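Local coordinates for protein PnpC (Pseudomonas putida, PDB 3N9T) that probably catalyses the iron(III)-dependent intradiol ring cleavage of hydroxyquinol, as an intradiol dioxygenase that also carries bound phospholipid, at residues His93-Glu101 / Tyr282-Glu290. Numbering follows the deposited sequence.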
loop_
_atom_site.group_PDB
_atom_site.type_symbol
_atom_site.label_atom_id
_atom_site.label_comp_id
_atom_site.label_asym_id
_atom_site.label_seq_id
_atom_site.Cartn_x
_atom_site.Cartn_y
_atom_site.Cartn_z
ATOM N N HIS A 93 4.379 20.170 -10.591
ATOM C CA HIS A 93 4.985 20.946 -11.702
ATOM C C HIS A 93 3.874 21.590 -12.499
ATOM O O HIS A 93 3.724 21.383 -13.722
ATOM C CB HIS A 93 5.858 20.060 -12.583
ATOM C CG HIS A 93 7.002 19.411 -11.857
ATOM N ND1 HIS A 93 8.239 20.023 -11.701
ATOM C CD2 HIS A 93 7.119 18.181 -11.296
ATOM C CE1 HIS A 93 9.052 19.215 -11.040
ATOM N NE2 HIS A 93 8.399 18.089 -10.782
ATOM N N ARG A 94 3.006 22.306 -11.795
ATOM C CA ARG A 94 1.836 22.839 -12.480
ATOM C C ARG A 94 2.287 24.081 -13.241
ATOM O O ARG A 94 3.156 24.788 -12.731
ATOM C CB ARG A 94 0.717 23.151 -11.484
ATOM C CG ARG A 94 0.112 21.892 -10.908
ATOM C CD ARG A 94 -0.738 22.220 -9.631
ATOM N NE ARG A 94 -1.746 21.172 -9.464
ATOM C CZ ARG A 94 -2.414 20.974 -8.334
ATOM N NH1 ARG A 94 -2.206 21.769 -7.305
ATOM N NH2 ARG A 94 -3.294 19.997 -8.261
ATOM N N GLN A 95 1.756 24.275 -14.462
ATOM C CA GLN A 95 2.213 25.353 -15.385
ATOM C C GLN A 95 1.020 25.974 -16.119
ATOM O O GLN A 95 0.096 25.257 -16.520
ATOM C CB GLN A 95 3.185 24.793 -16.438
ATOM C CG GLN A 95 4.495 24.148 -15.897
ATOM C CD GLN A 95 5.216 23.260 -16.929
ATOM O OE1 GLN A 95 4.593 22.652 -17.816
ATOM N NE2 GLN A 95 6.519 23.170 -16.795
ATOM N N SER A 96 1.028 27.301 -16.283
ATOM C CA SER A 96 -0.063 28.007 -16.994
ATOM C C SER A 96 0.427 28.553 -18.334
ATOM O O SER A 96 -0.368 29.061 -19.138
ATOM C CB SER A 96 -0.652 29.140 -16.149
ATOM O OG SER A 96 0.384 29.818 -15.470
ATOM N N THR A 97 1.735 28.408 -18.565
ATOM C CA THR A 97 2.420 29.008 -19.709
ATOM C C THR A 97 2.558 27.990 -20.839
ATOM O O THR A 97 2.012 26.890 -20.776
ATOM C CB THR A 97 3.841 29.403 -19.272
ATOM O OG1 THR A 97 4.450 28.226 -18.719
ATOM C CG2 THR A 97 3.803 30.532 -18.195
ATOM N N ASN A 98 3.291 28.342 -21.879
ATOM C CA ASN A 98 3.540 27.383 -22.929
ATOM C C ASN A 98 4.863 26.640 -22.614
ATOM O O ASN A 98 5.546 26.207 -23.554
ATOM C CB ASN A 98 3.666 28.088 -24.298
ATOM C CG ASN A 98 4.781 29.160 -24.314
ATOM O OD1 ASN A 98 5.031 29.836 -23.304
ATOM N ND2 ASN A 98 5.435 29.328 -25.457
ATOM N N ALA A 99 5.238 26.538 -21.326
ATOM C CA ALA A 99 6.499 25.852 -20.960
ATOM C C ALA A 99 6.373 24.358 -21.306
ATOM O O ALA A 99 5.255 23.776 -21.320
ATOM C CB ALA A 99 6.837 26.055 -19.475
ATOM N N THR A 100 7.495 23.724 -21.668
ATOM C CA THR A 100 7.389 22.306 -21.976
ATOM C C THR A 100 6.859 21.510 -20.783
ATOM O O THR A 100 7.296 21.739 -19.684
ATOM C CB THR A 100 8.753 21.692 -22.428
ATOM O OG1 THR A 100 9.253 22.508 -23.479
ATOM C CG2 THR A 100 8.544 20.264 -22.923
ATOM N N GLU A 101 5.922 20.590 -21.025
ATOM C CA GLU A 101 5.385 19.700 -19.985
ATOM C C GLU A 101 6.446 18.770 -19.394
ATOM O O GLU A 101 7.455 18.407 -20.053
ATOM C CB GLU A 101 4.208 18.883 -20.564
ATOM C CG GLU A 101 3.006 19.805 -20.898
ATOM C CD GLU A 101 1.733 19.077 -21.293
ATOM O OE1 GLU A 101 1.585 18.718 -22.492
ATOM O OE2 GLU A 101 0.848 18.934 -20.418
ATOM N N TYR A 282 12.847 17.277 -34.603
ATOM C CA TYR A 282 13.102 18.678 -34.321
ATOM C C TYR A 282 12.233 19.079 -33.160
ATOM O O TYR A 282 10.997 18.889 -33.231
ATOM C CB TYR A 282 12.715 19.600 -35.537
ATOM C CG TYR A 282 12.962 21.082 -35.219
ATOM C CD1 TYR A 282 14.232 21.607 -35.249
ATOM C CD2 TYR A 282 11.894 21.924 -34.876
ATOM C CE1 TYR A 282 14.466 22.931 -34.926
ATOM C CE2 TYR A 282 12.096 23.225 -34.598
ATOM C CZ TYR A 282 13.381 23.726 -34.600
ATOM O OH TYR A 282 13.620 25.021 -34.270
ATOM N N TYR A 283 12.810 19.679 -32.125
ATOM C CA TYR A 283 11.972 20.051 -31.001
ATOM C C TYR A 283 12.358 21.373 -30.338
ATOM O O TYR A 283 13.539 21.593 -30.086
ATOM C CB TYR A 283 11.899 18.913 -29.965
ATOM C CG TYR A 283 10.694 19.083 -28.956
ATOM C CD1 TYR A 283 9.429 18.612 -29.285
ATOM C CD2 TYR A 283 10.864 19.729 -27.718
ATOM C CE1 TYR A 283 8.345 18.748 -28.424
ATOM C CE2 TYR A 283 9.797 19.859 -26.831
ATOM C CZ TYR A 283 8.534 19.377 -27.203
ATOM O OH TYR A 283 7.469 19.464 -26.349
ATOM N N GLU A 284 11.378 22.237 -30.058
ATOM C CA GLU A 284 11.728 23.457 -29.290
ATOM C C GLU A 284 11.257 23.384 -27.816
ATOM O O GLU A 284 10.034 23.357 -27.521
ATOM C CB GLU A 284 11.231 24.722 -29.971
ATOM C CG GLU A 284 11.780 24.822 -31.380
ATOM C CD GLU A 284 11.310 26.087 -32.094
ATOM O OE1 GLU A 284 10.266 26.643 -31.698
ATOM O OE2 GLU A 284 11.997 26.505 -33.042
ATOM N N PHE A 285 12.228 23.306 -26.912
ATOM C CA PHE A 285 11.913 23.300 -25.496
ATOM C C PHE A 285 11.692 24.738 -25.003
ATOM O O PHE A 285 12.383 25.670 -25.428
ATOM C CB PHE A 285 13.063 22.721 -24.698
ATOM C CG PHE A 285 13.277 21.265 -24.953
ATOM C CD1 PHE A 285 12.463 20.302 -24.290
ATOM C CD2 PHE A 285 14.307 20.847 -25.816
ATOM C CE1 PHE A 285 12.630 18.899 -24.529
ATOM C CE2 PHE A 285 14.488 19.420 -26.084
ATOM C CZ PHE A 285 13.592 18.464 -25.429
ATOM N N VAL A 286 10.743 24.879 -24.098
ATOM C CA VAL A 286 10.390 26.158 -23.512
ATOM C C VAL A 286 10.543 26.002 -21.975
ATOM O O VAL A 286 9.911 25.142 -21.375
ATOM C CB VAL A 286 8.943 26.608 -23.952
ATOM C CG1 VAL A 286 8.551 27.946 -23.291
ATOM C CG2 VAL A 286 8.831 26.684 -25.523
ATOM N N MET A 287 11.428 26.815 -21.399
ATOM C CA MET A 287 11.802 26.796 -20.009
ATOM C C MET A 287 11.151 27.943 -19.255
ATOM O O MET A 287 10.892 29.040 -19.817
ATOM C CB MET A 287 13.322 26.882 -19.867
ATOM C CG MET A 287 14.102 25.579 -20.381
ATOM S SD MET A 287 15.781 25.837 -19.798
ATOM C CE MET A 287 15.556 25.060 -18.173
ATOM N N GLU A 288 10.906 27.706 -17.973
ATOM C CA GLU A 288 10.261 28.716 -17.120
ATOM C C GLU A 288 11.314 29.480 -16.328
ATOM O O GLU A 288 12.241 28.875 -15.755
ATOM C CB GLU A 288 9.294 28.051 -16.132
ATOM C CG GLU A 288 8.087 27.471 -16.765
ATOM C CD GLU A 288 6.809 27.785 -15.988
ATOM O OE1 GLU A 288 6.625 27.128 -14.942
ATOM O OE2 GLU A 288 5.985 28.643 -16.438
ATOM N N ALA A 289 11.163 30.793 -16.296
ATOM C CA ALA A 289 12.015 31.639 -15.469
ATOM C C ALA A 289 11.966 31.258 -13.974
ATOM O O ALA A 289 11.034 30.601 -13.515
ATOM C CB ALA A 289 11.656 33.116 -15.677
ATOM N N GLU A 290 13.005 31.589 -13.220
ATOM C CA GLU A 290 12.932 31.373 -11.760
ATOM C C GLU A 290 13.034 32.703 -10.996
ATOM O O GLU A 290 13.318 33.754 -11.594
ATOM C CB GLU A 290 13.995 30.370 -11.280
ATOM C CG GLU A 290 13.513 29.560 -10.087
ATOM C CD GLU A 290 14.362 28.341 -9.837
ATOM O OE1 GLU A 290 15.608 28.464 -9.999
ATOM O OE2 GLU A 290 13.786 27.264 -9.487
HETATM O O HOH W 1 7.870 22.446 -25.775
HETATM O O HOH W 2 9.249 23.808 -19.037
#
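The loop that leads from helix 84-91 of the N-terminal part into the β-sheet domain meets the last part of strand 278-287 here, and T100 N and OG1 pair with V286 O and N. T100 N donates to V286 O (2.8 Å), and V286 N donates almost straight (173°) to T100 OG1 at 2.9 Å, the hydroxyl standing in for a backbone carbonyl. Threonine suits the place because its branches divide the work: OG1 lies beside the backbone N (chi1 -52°), facing the strand, while T100 CG2 lies at the edge of the Y283 ring, 3.7 Å from Y283 OH. That phenol also bonds to S254 O. Water 1 links T100 OG1 to E284 O, and water 2 bridges T100 O and V286 O. V286, β-branched as suits a strand, sets CB 3.4 Å from N98 O. E288 CG, placed by chi1 (-69°), lies 3.3 Å from the small A99 CB; the bend at chi2 turns the carboxylate towards T97. E288 OE2 receives T97 OG1 (2.8 Å) from above the carboxylate plane, while the same hydroxyl accepts A99 N in an ST turn. A main-chain bond, two threonine hydroxyls and waters thus fasten an irregular loop to the sheet; T97 at OE2 and, in a long, weak ion pair, R229 at OE1 probably ease the E288 charge.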